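Local coordinates for immune protein (Enterobacter cloacae, PDB 6D7Y) that probably neutralises the toxic C-terminal tip of the contact-dependent growth inhibition protein CdiA by binding to it as its cognate immunity protein, at residues B[3-16]-B[125-138]. Numbering follows the deposited sequence.
Sequences ELFEVIFEGVNTSR and DFGFENFYGGLEPA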
loop_
_atom_site.group_PDB
_atom_site.type_symbol
_atom_site.label_atom_id
_atom_site.label_comp_id
_atom_site.label_asym_id
_atom_site.label_seq_id
_atom_site.Cartn_x
_atom_site.Cartn_y
_atom_site.Cartn_z
ATOM N N GLU B 3 -13.751 5.422 -9.778
ATOM C CA GLU B 3 -12.353 5.802 -10.014
ATOM C C GLU B 3 -11.432 4.958 -9.178
ATOM O O GLU B 3 -11.817 4.492 -8.107
ATOM C CB GLU B 3 -12.160 7.247 -9.568
ATOM C CG GLU B 3 -12.974 8.286 -10.302
ATOM C CD GLU B 3 -12.402 8.705 -11.644
ATOM O OE1 GLU B 3 -11.400 8.106 -12.125
ATOM O OE2 GLU B 3 -12.970 9.666 -12.236
ATOM N N LEU B 4 -10.199 4.792 -9.661
ATOM C CA LEU B 4 -9.202 4.051 -8.945
ATOM C C LEU B 4 -8.421 5.046 -8.065
ATOM O O LEU B 4 -7.895 6.061 -8.582
ATOM C CB LEU B 4 -8.241 3.356 -9.900
ATOM C CG LEU B 4 -7.210 2.443 -9.226
ATOM C CD1 LEU B 4 -7.841 1.386 -8.335
ATOM C CD2 LEU B 4 -6.378 1.763 -10.307
ATOM N N PHE B 5 -8.368 4.750 -6.766
ATOM C CA PHE B 5 -7.637 5.576 -5.805
ATOM C C PHE B 5 -6.478 4.793 -5.232
ATOM O O PHE B 5 -6.425 3.571 -5.343
ATOM C CB PHE B 5 -8.544 6.077 -4.691
ATOM C CG PHE B 5 -9.628 7.008 -5.166
ATOM C CD1 PHE B 5 -9.407 8.363 -5.271
ATOM C CD2 PHE B 5 -10.854 6.508 -5.556
ATOM C CE1 PHE B 5 -10.380 9.229 -5.756
ATOM C CE2 PHE B 5 -11.841 7.372 -6.018
ATOM C CZ PHE B 5 -11.615 8.725 -6.118
ATOM N N GLU B 6 -5.508 5.489 -4.646
ATOM C CA GLU B 6 -4.429 4.765 -4.046
ATOM C C GLU B 6 -3.750 5.547 -2.927
ATOM O O GLU B 6 -3.833 6.765 -2.870
ATOM C CB GLU B 6 -3.381 4.287 -5.079
ATOM C CG GLU B 6 -2.419 5.318 -5.561
ATOM C CD GLU B 6 -1.407 4.822 -6.612
ATOM O OE1 GLU B 6 -1.071 3.612 -6.705
ATOM O OE2 GLU B 6 -0.925 5.693 -7.355
ATOM N N VAL B 7 -3.163 4.796 -2.009
ATOM C CA VAL B 7 -2.358 5.363 -0.928
ATOM C C VAL B 7 -1.002 4.689 -1.054
ATOM O O VAL B 7 -0.903 3.510 -1.412
ATOM C CB VAL B 7 -2.955 5.223 0.488
ATOM C CG1 VAL B 7 -4.283 5.952 0.583
ATOM C CG2 VAL B 7 -3.092 3.768 0.903
ATOM N N ILE B 8 0.052 5.445 -0.737
ATOM C CA ILE B 8 1.403 4.969 -0.881
ATOM C C ILE B 8 2.274 5.234 0.344
ATOM O O ILE B 8 2.227 6.343 0.910
ATOM C CB ILE B 8 2.129 5.756 -2.023
ATOM C CG1 ILE B 8 1.386 5.684 -3.371
ATOM C CG2 ILE B 8 3.563 5.270 -2.206
ATOM C CD1 ILE B 8 1.365 4.358 -4.017
ATOM N N PHE B 9 3.035 4.208 0.746
ATOM C CA PHE B 9 4.071 4.342 1.792
ATOM C C PHE B 9 5.331 4.452 0.918
ATOM O O PHE B 9 5.761 3.462 0.315
ATOM C CB PHE B 9 4.188 3.111 2.674
ATOM C CG PHE B 9 2.964 2.780 3.492
ATOM C CD1 PHE B 9 1.992 1.923 2.991
ATOM C CD2 PHE B 9 2.823 3.255 4.796
ATOM C CE1 PHE B 9 0.889 1.574 3.760
ATOM C CE2 PHE B 9 1.718 2.914 5.568
ATOM C CZ PHE B 9 0.751 2.062 5.046
ATOM N N GLU B 10 5.915 5.649 0.823
ATOM C CA GLU B 10 7.073 5.874 -0.044
ATOM C C GLU B 10 8.384 5.800 0.722
ATOM O O GLU B 10 8.503 6.405 1.776
ATOM C CB GLU B 10 6.986 7.241 -0.681
ATOM C CG GLU B 10 8.058 7.498 -1.726
ATOM C CD GLU B 10 8.014 8.907 -2.263
ATOM O OE1 GLU B 10 7.915 9.831 -1.453
ATOM O OE2 GLU B 10 8.100 9.090 -3.496
ATOM N N GLY B 11 9.356 5.074 0.164
ATOM C CA GLY B 11 10.683 4.927 0.784
ATOM C C GLY B 11 10.625 4.218 2.122
ATOM O O GLY B 11 11.028 4.755 3.142
ATOM N N VAL B 12 10.129 2.996 2.104
ATOM C CA VAL B 12 9.987 2.207 3.316
ATOM C C VAL B 12 11.371 1.728 3.789
ATOM O O VAL B 12 12.287 1.534 2.981
ATOM C CB VAL B 12 9.037 1.004 3.065
ATOM C CG1 VAL B 12 8.865 0.146 4.311
ATOM C CG2 VAL B 12 7.684 1.501 2.569
ATOM N N ASN B 13 11.525 1.575 5.097
ATOM C CA ASN B 13 12.782 1.069 5.672
ATOM C C ASN B 13 12.838 -0.422 5.344
ATOM O O ASN B 13 12.045 -1.198 5.870
ATOM C CB ASN B 13 12.810 1.318 7.175
ATOM C CG ASN B 13 14.072 0.792 7.834
ATOM O OD1 ASN B 13 14.604 -0.256 7.449
ATOM N ND2 ASN B 13 14.543 1.504 8.855
ATOM N N THR B 14 13.772 -0.824 4.479
ATOM C CA THR B 14 13.831 -2.233 4.026
ATOM C C THR B 14 14.004 -3.267 5.130
ATOM O O THR B 14 13.652 -4.423 4.926
ATOM C CB THR B 14 14.873 -2.470 2.906
ATOM O OG1 THR B 14 16.197 -2.246 3.402
ATOM C CG2 THR B 14 14.584 -1.555 1.696
ATOM N N SER B 15 14.540 -2.851 6.282
ATOM C CA SER B 15 14.682 -3.746 7.443
ATOM C C SER B 15 13.335 -3.967 8.153
ATOM O O SER B 15 13.195 -4.923 8.908
ATOM C CB SER B 15 15.687 -3.193 8.463
ATOM O OG SER B 15 17.000 -3.146 7.934
ATOM N N ARG B 16 12.368 -3.072 7.915
ATOM C CA ARG B 16 11.036 -3.127 8.541
ATOM C C ARG B 16 9.946 -3.579 7.563
ATOM O O ARG B 16 8.797 -3.747 7.964
ATOM C CB ARG B 16 10.632 -1.731 9.040
ATOM C CG ARG B 16 11.651 -1.007 9.917
ATOM C CD ARG B 16 11.804 -1.552 11.327
ATOM N NE ARG B 16 10.621 -1.301 12.164
ATOM C CZ ARG B 16 9.716 -2.206 12.546
ATOM N NH1 ARG B 16 8.694 -1.820 13.305
ATOM N NH2 ARG B 16 9.821 -3.494 12.215
ATOM N N ASP B 125 6.795 3.834 13.708
ATOM C CA ASP B 125 7.197 2.455 13.970
ATOM C C ASP B 125 7.842 1.770 12.780
ATOM O O ASP B 125 8.688 0.895 12.964
ATOM C CB ASP B 125 5.996 1.625 14.432
ATOM C CG ASP B 125 5.183 2.331 15.489
ATOM O OD1 ASP B 125 4.574 3.374 15.143
ATOM O OD2 ASP B 125 5.124 1.839 16.635
ATOM N N PHE B 126 7.458 2.158 11.567
ATOM C CA PHE B 126 8.008 1.500 10.376
ATOM C C PHE B 126 8.974 2.338 9.552
ATOM O O PHE B 126 9.608 1.814 8.624
ATOM C CB PHE B 126 6.887 0.922 9.533
ATOM C CG PHE B 126 6.062 -0.087 10.274
ATOM C CD1 PHE B 126 6.506 -1.398 10.411
ATOM C CD2 PHE B 126 4.860 0.274 10.863
ATOM C CE1 PHE B 126 5.755 -2.326 11.105
ATOM C CE2 PHE B 126 4.107 -0.657 11.564
ATOM C CZ PHE B 126 4.553 -1.956 11.679
ATOM N N GLY B 127 9.082 3.620 9.886
ATOM C CA GLY B 127 10.029 4.508 9.232
ATOM C C GLY B 127 10.017 4.621 7.718
ATOM O O GLY B 127 11.023 4.330 7.065
ATOM N N PHE B 128 8.876 5.011 7.165
ATOM C CA PHE B 128 8.781 5.278 5.727
ATOM C C PHE B 128 8.963 6.786 5.534
ATOM O O PHE B 128 8.544 7.568 6.388
ATOM C CB PHE B 128 7.486 4.717 5.120
ATOM C CG PHE B 128 6.283 4.810 6.017
ATOM C CD1 PHE B 128 5.531 5.986 6.103
ATOM C CD2 PHE B 128 5.864 3.694 6.744
ATOM C CE1 PHE B 128 4.398 6.046 6.910
ATOM C CE2 PHE B 128 4.747 3.754 7.561
ATOM C CZ PHE B 128 4.004 4.926 7.638
ATOM N N GLU B 129 9.610 7.194 4.440
ATOM C CA GLU B 129 9.904 8.631 4.196
ATOM C C GLU B 129 8.674 9.539 4.042
ATOM O O GLU B 129 8.636 10.630 4.591
ATOM C CB GLU B 129 10.831 8.799 2.985
ATOM C CG GLU B 129 12.187 8.130 3.158
ATOM C CD GLU B 129 13.148 8.394 2.000
ATOM O OE1 GLU B 129 14.274 7.851 2.039
ATOM O OE2 GLU B 129 12.786 9.140 1.055
ATOM N N ASN B 130 7.681 9.098 3.275
ATOM C CA ASN B 130 6.471 9.881 3.084
ATOM C C ASN B 130 5.307 8.942 2.902
ATOM O O ASN B 130 5.507 7.770 2.596
ATOM C CB ASN B 130 6.549 10.712 1.799
ATOM C CG ASN B 130 7.572 11.805 1.860
ATOM O OD1 ASN B 130 7.504 12.697 2.703
ATOM N ND2 ASN B 130 8.498 11.779 0.922
ATOM N N PHE B 131 4.116 9.470 3.138
ATOM C CA PHE B 131 2.863 8.723 2.908
ATOM C C PHE B 131 1.894 9.714 2.263
ATOM O O PHE B 131 1.885 10.899 2.607
ATOM C CB PHE B 131 2.341 8.034 4.170
ATOM C CG PHE B 131 2.094 8.935 5.342
ATOM C CD1 PHE B 131 3.145 9.320 6.177
ATOM C CD2 PHE B 131 0.812 9.337 5.685
ATOM C CE1 PHE B 131 2.915 10.127 7.284
ATOM C CE2 PHE B 131 0.584 10.146 6.790
ATOM C CZ PHE B 131 1.637 10.546 7.587
ATOM N N TYR B 132 1.087 9.262 1.307
ATOM C CA TYR B 132 0.178 10.168 0.618
ATOM C C TYR B 132 -0.876 9.362 -0.047
ATOM O O TYR B 132 -0.726 8.147 -0.160
ATOM C CB TYR B 132 0.896 11.095 -0.391
ATOM C CG TYR B 132 1.896 10.438 -1.327
ATOM C CD1 TYR B 132 1.498 9.891 -2.534
ATOM C CD2 TYR B 132 3.249 10.372 -1.001
ATOM C CE1 TYR B 132 2.406 9.306 -3.395
ATOM C CE2 TYR B 132 4.175 9.795 -1.861
ATOM C CZ TYR B 132 3.739 9.243 -3.052
ATOM O OH TYR B 132 4.625 8.652 -3.923
ATOM N N GLY B 133 -1.949 10.039 -0.432
ATOM C CA GLY B 133 -3.079 9.370 -1.059
ATOM C C GLY B 133 -3.780 10.279 -2.035
ATOM O O GLY B 133 -3.874 11.487 -1.832
ATOM N N GLY B 134 -4.323 9.680 -3.091
ATOM C CA GLY B 134 -4.992 10.461 -4.094
ATOM C C GLY B 134 -5.627 9.636 -5.184
ATOM O O GLY B 134 -5.626 8.390 -5.125
ATOM N N LEU B 135 -6.169 10.345 -6.167
ATOM C CA LEU B 135 -6.704 9.706 -7.370
ATOM C C LEU B 135 -5.485 9.064 -8.010
ATOM O O LEU B 135 -4.379 9.625 -7.965
ATOM C CB LEU B 135 -7.256 10.768 -8.306
ATOM C CG LEU B 135 -7.784 10.290 -9.646
ATOM C CD1 LEU B 135 -9.054 9.469 -9.477
ATOM C CD2 LEU B 135 -8.052 11.523 -10.478
ATOM N N GLU B 136 -5.640 7.878 -8.576
ATOM C CA GLU B 136 -4.491 7.212 -9.205
ATOM C C GLU B 136 -3.994 8.042 -10.421
ATOM O O GLU B 136 -4.826 8.586 -11.144
ATOM C CB GLU B 136 -4.857 5.729 -9.496
ATOM C CG GLU B 136 -3.815 4.885 -10.221
ATOM C CD GLU B 136 -4.090 4.646 -11.703
ATOM O OE1 GLU B 136 -5.267 4.690 -12.176
ATOM O OE2 GLU B 136 -3.123 4.279 -12.396
ATOM N N PRO B 137 -2.679 8.304 -10.569
ATOM C CA PRO B 137 -1.633 7.890 -9.642
ATOM C C PRO B 137 -1.481 8.895 -8.483
ATOM O O PRO B 137 -1.477 10.103 -8.707
ATOM C CB PRO B 137 -0.391 7.901 -10.516
ATOM C CG PRO B 137 -0.608 9.046 -11.428
ATOM C CD PRO B 137 -2.113 9.129 -11.652
ATOM N N ALA B 138 -1.339 8.374 -7.266
ATOM C CA ALA B 138 -1.225 9.196 -6.067
ATOM C C ALA B 138 -0.016 10.104 -6.095
ATOM O O ALA B 138 -0.012 11.128 -5.424
ATOM C CB ALA B 138 -1.223 8.333 -4.823
#
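Phe9 turns the edge of its ring toward the face of Phe128. CD2 of Phe9 comes 3.4 Å from CE2 of Phe128, and the ring planes stand 71° apart, a T-shaped pair. On the other face of the sheet, Ile8 lies alongside Tyr132, with CB of Ile8 over the phenol ring, 4.2 Å from its centroid, in a CH-pi contact. Tyr132 CG sits between its own backbone N and carbonyl carbon (chi1 47°), which brings the ring across to Ile8. Glu10 and Asn130 run side by side on this face. Asn130 ND2 donates to Glu10 OE1 at 3.1 Å, close to the amide plane, while Asn130 OD1 is held by Asn148. Further along, Glu6 OE2 accepts from the backbone N of Ala138 at 2.7 Å through its anti lone pair. This bond ties down the chain just after the cis peptide before Pro137. The strands 3-10 and 130-135 are antiparallel, and pairs of backbone hydrogen bonds join Glu6 with Gly134, Ile8 with Tyr132 and Glu10 with Asn130. At Glu10 the register slips: Glu129 and Asn130 together sit opposite this one residue and form a classic beta bulge. Beyond it, Arg16 NH1 donates a hydrogen bond to the backbone O of Asp125 at 2.7 Å, coming from above the carbonyl plane, and one face of its guanidinium rests on CD1 of Phe126. Strand 3-10 is hydrogen-bonded on its other edge to strand 93-102, and strand 130-135 is followed in the antiparallel sheet by strand 144-147. Helix 105-126 packs against Phe5, Val7 and Phe131, while helix 17-25 meets Phe9, Val12 and Phe126.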